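Local structure of cellulosome anchoring protein cohesin region (Clostridium thermocellum, 4DH2) at residues Lys27-Phe38 with Gly108-Pro119. The protein serves as a type I cohesin domain of a cellulosome anchoring protein, binding the dockerin of a partner protein. Residues are numbered along the deposited sequence; the frame is centred on the assembly and turned at random.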
loop_
_atom_site.group_PDB
_atom_site.type_symbol
_atom_site.label_atom_id
_atom_site.label_comp_id
_atom_site.label_asym_id
_atom_site.label_seq_id
_atom_site.Cartn_x
_atom_site.Cartn_y
_atom_site.Cartn_z
ATOM N N LYS A 27 -14.255 0.445 -23.095
ATOM C CA LYS A 27 -14.287 -0.432 -24.240
ATOM C C LYS A 27 -12.948 -1.113 -24.339
ATOM O O LYS A 27 -11.931 -0.557 -23.927
ATOM C CB LYS A 27 -14.579 0.375 -25.510
ATOM C CG LYS A 27 -15.906 1.113 -25.464
ATOM C CD LYS A 27 -16.091 2.009 -26.683
ATOM C CE LYS A 27 -17.410 2.777 -26.626
ATOM N NZ LYS A 27 -17.487 3.867 -27.643
ATOM N N ALA A 28 -12.930 -2.304 -24.911
ATOM C CA ALA A 28 -11.675 -3.000 -25.136
ATOM C C ALA A 28 -10.768 -2.100 -25.940
ATOM O O ALA A 28 -11.208 -1.494 -26.919
ATOM C CB ALA A 28 -11.907 -4.254 -25.886
ATOM N N GLY A 29 -9.508 -2.039 -25.523
ATOM C CA GLY A 29 -8.508 -1.191 -26.128
ATOM C C GLY A 29 -8.345 0.177 -25.482
ATOM O O GLY A 29 -7.370 0.854 -25.770
ATOM N N ASP A 30 -9.291 0.599 -24.640
ATOM C CA ASP A 30 -9.237 1.923 -24.037
ATOM C C ASP A 30 -8.097 2.027 -23.045
ATOM O O ASP A 30 -7.707 1.041 -22.413
ATOM C CB ASP A 30 -10.502 2.251 -23.243
ATOM C CG ASP A 30 -11.676 2.613 -24.106
ATOM O OD1 ASP A 30 -11.505 2.776 -25.335
ATOM O OD2 ASP A 30 -12.775 2.754 -23.527
ATOM N N THR A 31 -7.585 3.233 -22.895
ATOM C CA THR A 31 -6.794 3.577 -21.719
ATOM C C THR A 31 -7.650 4.465 -20.857
ATOM O O THR A 31 -8.173 5.481 -21.319
ATOM C CB THR A 31 -5.497 4.317 -22.089
ATOM O OG1 THR A 31 -4.712 3.492 -22.948
ATOM C CG2 THR A 31 -4.698 4.680 -20.843
ATOM N N VAL A 32 -7.797 4.097 -19.581
ATOM C CA VAL A 32 -8.716 4.789 -18.701
ATOM C C VAL A 32 -8.063 4.950 -17.322
ATOM O O VAL A 32 -7.038 4.321 -17.043
ATOM C CB VAL A 32 -10.028 4.002 -18.537
ATOM C CG1 VAL A 32 -10.740 3.827 -19.879
ATOM C CG2 VAL A 32 -9.765 2.631 -17.892
ATOM N N GLU A 33 -8.644 5.817 -16.499
ATOM C CA GLU A 33 -8.193 5.995 -15.109
ATOM C C GLU A 33 -9.165 5.295 -14.161
ATOM O O GLU A 33 -10.377 5.345 -14.374
ATOM C CB GLU A 33 -8.115 7.469 -14.760
ATOM C CG GLU A 33 -6.897 8.126 -15.350
ATOM C CD GLU A 33 -6.787 9.593 -15.008
ATOM O OE1 GLU A 33 -7.728 10.149 -14.393
ATOM O OE2 GLU A 33 -5.748 10.181 -15.363
ATOM N N ILE A 34 -8.639 4.570 -13.168
ATOM C CA ILE A 34 -9.474 3.974 -12.128
ATOM C C ILE A 34 -9.144 4.673 -10.797
ATOM O O ILE A 34 -8.039 4.541 -10.285
ATOM C CB ILE A 34 -9.218 2.456 -11.986
ATOM C CG1 ILE A 34 -9.536 1.718 -13.295
ATOM C CG2 ILE A 34 -10.066 1.874 -10.845
ATOM C CD1 ILE A 34 -9.128 0.315 -13.264
ATOM N N PRO A 35 -10.093 5.445 -10.256
ATOM C CA PRO A 35 -9.875 6.122 -8.982
ATOM C C PRO A 35 -10.105 5.147 -7.844
ATOM O O PRO A 35 -11.008 4.310 -7.924
ATOM C CB PRO A 35 -10.935 7.229 -8.962
ATOM C CG PRO A 35 -11.546 7.231 -10.349
ATOM C CD PRO A 35 -11.377 5.839 -10.860
ATOM N N LEU A 36 -9.276 5.285 -6.816
ATOM C CA LEU A 36 -9.379 4.504 -5.588
ATOM C C LEU A 36 -9.587 5.521 -4.462
ATOM O O LEU A 36 -8.880 6.523 -4.397
ATOM C CB LEU A 36 -8.084 3.707 -5.368
ATOM C CG LEU A 36 -7.603 2.927 -6.583
ATOM C CD1 LEU A 36 -6.261 2.283 -6.296
ATOM C CD2 LEU A 36 -8.597 1.864 -6.999
ATOM N N LYS A 37 -10.568 5.267 -3.599
ATOM C CA LYS A 37 -11.036 6.258 -2.649
ATOM C C LYS A 37 -11.002 5.730 -1.237
ATOM O O LYS A 37 -11.098 4.535 -1.025
ATOM C CB LYS A 37 -12.493 6.646 -2.935
ATOM C CG LYS A 37 -12.681 7.626 -4.077
ATOM C CD LYS A 37 -14.138 8.072 -4.156
ATOM C CE LYS A 37 -14.511 8.962 -2.977
ATOM N NZ LYS A 37 -15.954 8.867 -2.583
ATOM N N PHE A 38 -10.836 6.653 -0.300
ATOM C CA PHE A 38 -11.085 6.425 1.102
ATOM C C PHE A 38 -12.326 7.216 1.456
ATOM O O PHE A 38 -12.464 8.388 1.060
ATOM C CB PHE A 38 -9.971 6.998 1.989
ATOM C CG PHE A 38 -8.649 6.303 1.889
ATOM C CD1 PHE A 38 -8.531 5.021 1.343
ATOM C CD2 PHE A 38 -7.513 6.925 2.408
ATOM C CE1 PHE A 38 -7.304 4.410 1.267
ATOM C CE2 PHE A 38 -6.278 6.300 2.348
ATOM C CZ PHE A 38 -6.181 5.042 1.774
ATOM N N GLY A 108 -11.753 11.003 0.023
ATOM C CA GLY A 108 -11.511 11.295 -1.378
ATOM C C GLY A 108 -10.607 10.293 -2.053
ATOM O O GLY A 108 -10.422 9.159 -1.582
ATOM N N VAL A 109 -10.042 10.702 -3.183
ATOM C CA VAL A 109 -9.229 9.796 -3.972
ATOM C C VAL A 109 -7.825 9.707 -3.387
ATOM O O VAL A 109 -7.161 10.731 -3.192
ATOM C CB VAL A 109 -9.146 10.272 -5.444
ATOM C CG1 VAL A 109 -8.142 9.441 -6.216
ATOM C CG2 VAL A 109 -10.528 10.217 -6.074
ATOM N N PHE A 110 -7.384 8.485 -3.070
ATOM C CA PHE A 110 -6.033 8.285 -2.543
ATOM C C PHE A 110 -5.038 7.878 -3.623
ATOM O O PHE A 110 -3.823 8.051 -3.449
ATOM C CB PHE A 110 -6.013 7.273 -1.374
ATOM C CG PHE A 110 -6.079 5.815 -1.793
ATOM C CD1 PHE A 110 -4.926 5.093 -2.053
ATOM C CD2 PHE A 110 -7.296 5.158 -1.849
ATOM C CE1 PHE A 110 -4.994 3.743 -2.371
ATOM C CE2 PHE A 110 -7.370 3.827 -2.156
ATOM C CZ PHE A 110 -6.215 3.113 -2.433
ATOM N N ALA A 111 -5.531 7.345 -4.733
ATOM C CA ALA A 111 -4.659 7.020 -5.854
ATOM C C ALA A 111 -5.485 6.862 -7.113
ATOM O O ALA A 111 -6.683 6.573 -7.053
ATOM C CB ALA A 111 -3.875 5.784 -5.575
ATOM N N LYS A 112 -4.852 7.077 -8.260
ATOM C CA LYS A 112 -5.507 6.806 -9.525
ATOM C C LYS A 112 -4.620 5.854 -10.308
ATOM O O LYS A 112 -3.407 6.095 -10.452
ATOM C CB LYS A 112 -5.680 8.107 -10.325
ATOM C CG LYS A 112 -6.672 9.075 -9.731
ATOM C CD LYS A 112 -6.795 10.331 -10.605
ATOM C CE LYS A 112 -7.929 11.241 -10.117
ATOM N NZ LYS A 112 -7.529 12.143 -8.981
ATOM N N LEU A 113 -5.218 4.795 -10.848
ATOM C CA LEU A 113 -4.494 3.892 -11.708
ATOM C C LEU A 113 -4.766 4.341 -13.134
ATOM O O LEU A 113 -5.886 4.714 -13.436
ATOM C CB LEU A 113 -5.070 2.505 -11.595
ATOM C CG LEU A 113 -5.145 1.932 -10.180
ATOM C CD1 LEU A 113 -5.692 0.528 -10.242
ATOM C CD2 LEU A 113 -3.782 1.979 -9.549
ATOM N N THR A 114 -3.764 4.303 -13.997
ATOM C CA THR A 114 -4.018 4.472 -15.423
ATOM C C THR A 114 -3.776 3.117 -16.031
ATOM O O THR A 114 -2.660 2.586 -15.952
ATOM C CB THR A 114 -3.058 5.512 -16.055
ATOM O OG1 THR A 114 -3.201 6.768 -15.383
ATOM C CG2 THR A 114 -3.360 5.696 -17.553
ATOM N N VAL A 115 -4.808 2.534 -16.644
ATOM C CA VAL A 115 -4.675 1.215 -17.185
ATOM C C VAL A 115 -5.128 1.139 -18.628
ATOM O O VAL A 115 -5.972 1.922 -19.074
ATOM C CB VAL A 115 -5.487 0.197 -16.384
ATOM C CG1 VAL A 115 -5.183 0.360 -14.894
ATOM C CG2 VAL A 115 -7.003 0.330 -16.676
ATOM N N ARG A 116 -4.580 0.167 -19.341
ATOM C CA ARG A 116 -5.040 -0.106 -20.700
ATOM C C ARG A 116 -5.826 -1.370 -20.673
ATOM O O ARG A 116 -5.371 -2.360 -20.126
ATOM C CB ARG A 116 -3.868 -0.298 -21.655
ATOM C CG ARG A 116 -4.320 -0.748 -23.050
ATOM C CD ARG A 116 -3.161 -1.188 -23.915
ATOM N NE ARG A 116 -2.460 -0.047 -24.495
ATOM C CZ ARG A 116 -1.144 0.123 -24.478
ATOM N NH1 ARG A 116 -0.349 -0.773 -23.911
ATOM N NH2 ARG A 116 -0.619 1.201 -25.033
ATOM N N ILE A 117 -7.013 -1.342 -21.255
ATOM C CA ILE A 117 -7.802 -2.549 -21.394
ATOM C C ILE A 117 -7.395 -3.272 -22.669
ATOM O O ILE A 117 -7.445 -2.697 -23.765
ATOM C CB ILE A 117 -9.299 -2.218 -21.419
ATOM C CG1 ILE A 117 -9.664 -1.384 -20.191
ATOM C CG2 ILE A 117 -10.125 -3.517 -21.529
ATOM C CD1 ILE A 117 -11.086 -0.916 -20.175
ATOM N N LYS A 118 -6.982 -4.528 -22.553
ATOM C CA LYS A 118 -6.381 -5.189 -23.710
ATOM C C LYS A 118 -7.389 -5.349 -24.840
ATOM O O LYS A 118 -8.505 -5.784 -24.623
ATOM C CB LYS A 118 -5.722 -6.512 -23.315
ATOM C CG LYS A 118 -4.568 -6.290 -22.340
ATOM C CD LYS A 118 -3.623 -7.470 -22.251
ATOM C CE LYS A 118 -2.521 -7.178 -21.250
ATOM N NZ LYS A 118 -1.589 -8.322 -21.077
ATOM N N PRO A 119 -6.997 -4.956 -26.057
ATOM C CA PRO A 119 -7.973 -4.923 -27.149
ATOM C C PRO A 119 -8.429 -6.313 -27.567
ATOM O O PRO A 119 -9.450 -6.415 -28.229
ATOM C CB PRO A 119 -7.208 -4.239 -28.296
ATOM C CG PRO A 119 -5.754 -4.456 -27.990
ATOM C CD PRO A 119 -5.664 -4.485 -26.473
HETATM O O HOH W 1 -3.365 9.136 -16.453
#
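Phe-38 and Phe-110 lie ring over ring in an offset stack, centroids 4.3 Å apart and planes 18° from parallel. Phe-110 CB also sits over the centre of the Phe-38 ring, a CH-pi contact 3.9 Å from its centroid. What sends the Phe-110 ring across the strand is chi1 of 79°, with CG held between the backbone N and carbonyl carbon; Leu-36 CB then meets it obliquely, 3.3 Å from Phe-110 CE2.

A classic beta bulge underlies this cluster: Phe-110 and Ala-111 both face Leu-36. Leu-36 O takes a 2.8 Å bond from Phe-110 N and a weak, longer one from Ala-111 N, and from there to Lys-37 the register shifts by one. From the bulge toward Thr-31 and Arg-116 the strands run antiparallel, Val-32 and Ile-34 pairing with Val-115 and Leu-113 through two backbone bonds each.

Side chains alternate along this ladder. Inward, Ile-34 CD1 packs at about a right angle on Val-115 CG2 (4.0 Å), and Leu-36 CD1 on Leu-113 CG. On the outer face Glu-33 and Thr-114 lie side by side, bridged by a water that donates to Glu-33 OE2 at 2.8 Å and bonds Thr-114 OG1 at 2.6 Å. Arg-116, on the same face, turns its NH1 to a salt bridge with Glu-61 of strand 60-67.

Phe-49 meets Phe-38, and Phe-91 of strand 88-94 meets Phe-110, each edge-to-face. Two neighbouring strands of the cohesin beta sandwich are thus joined by continuous backbone bonding, with an apolar inner face, aliphatic along most of its length and aromatic at the Phe-38 end, and a mainly polar outer one.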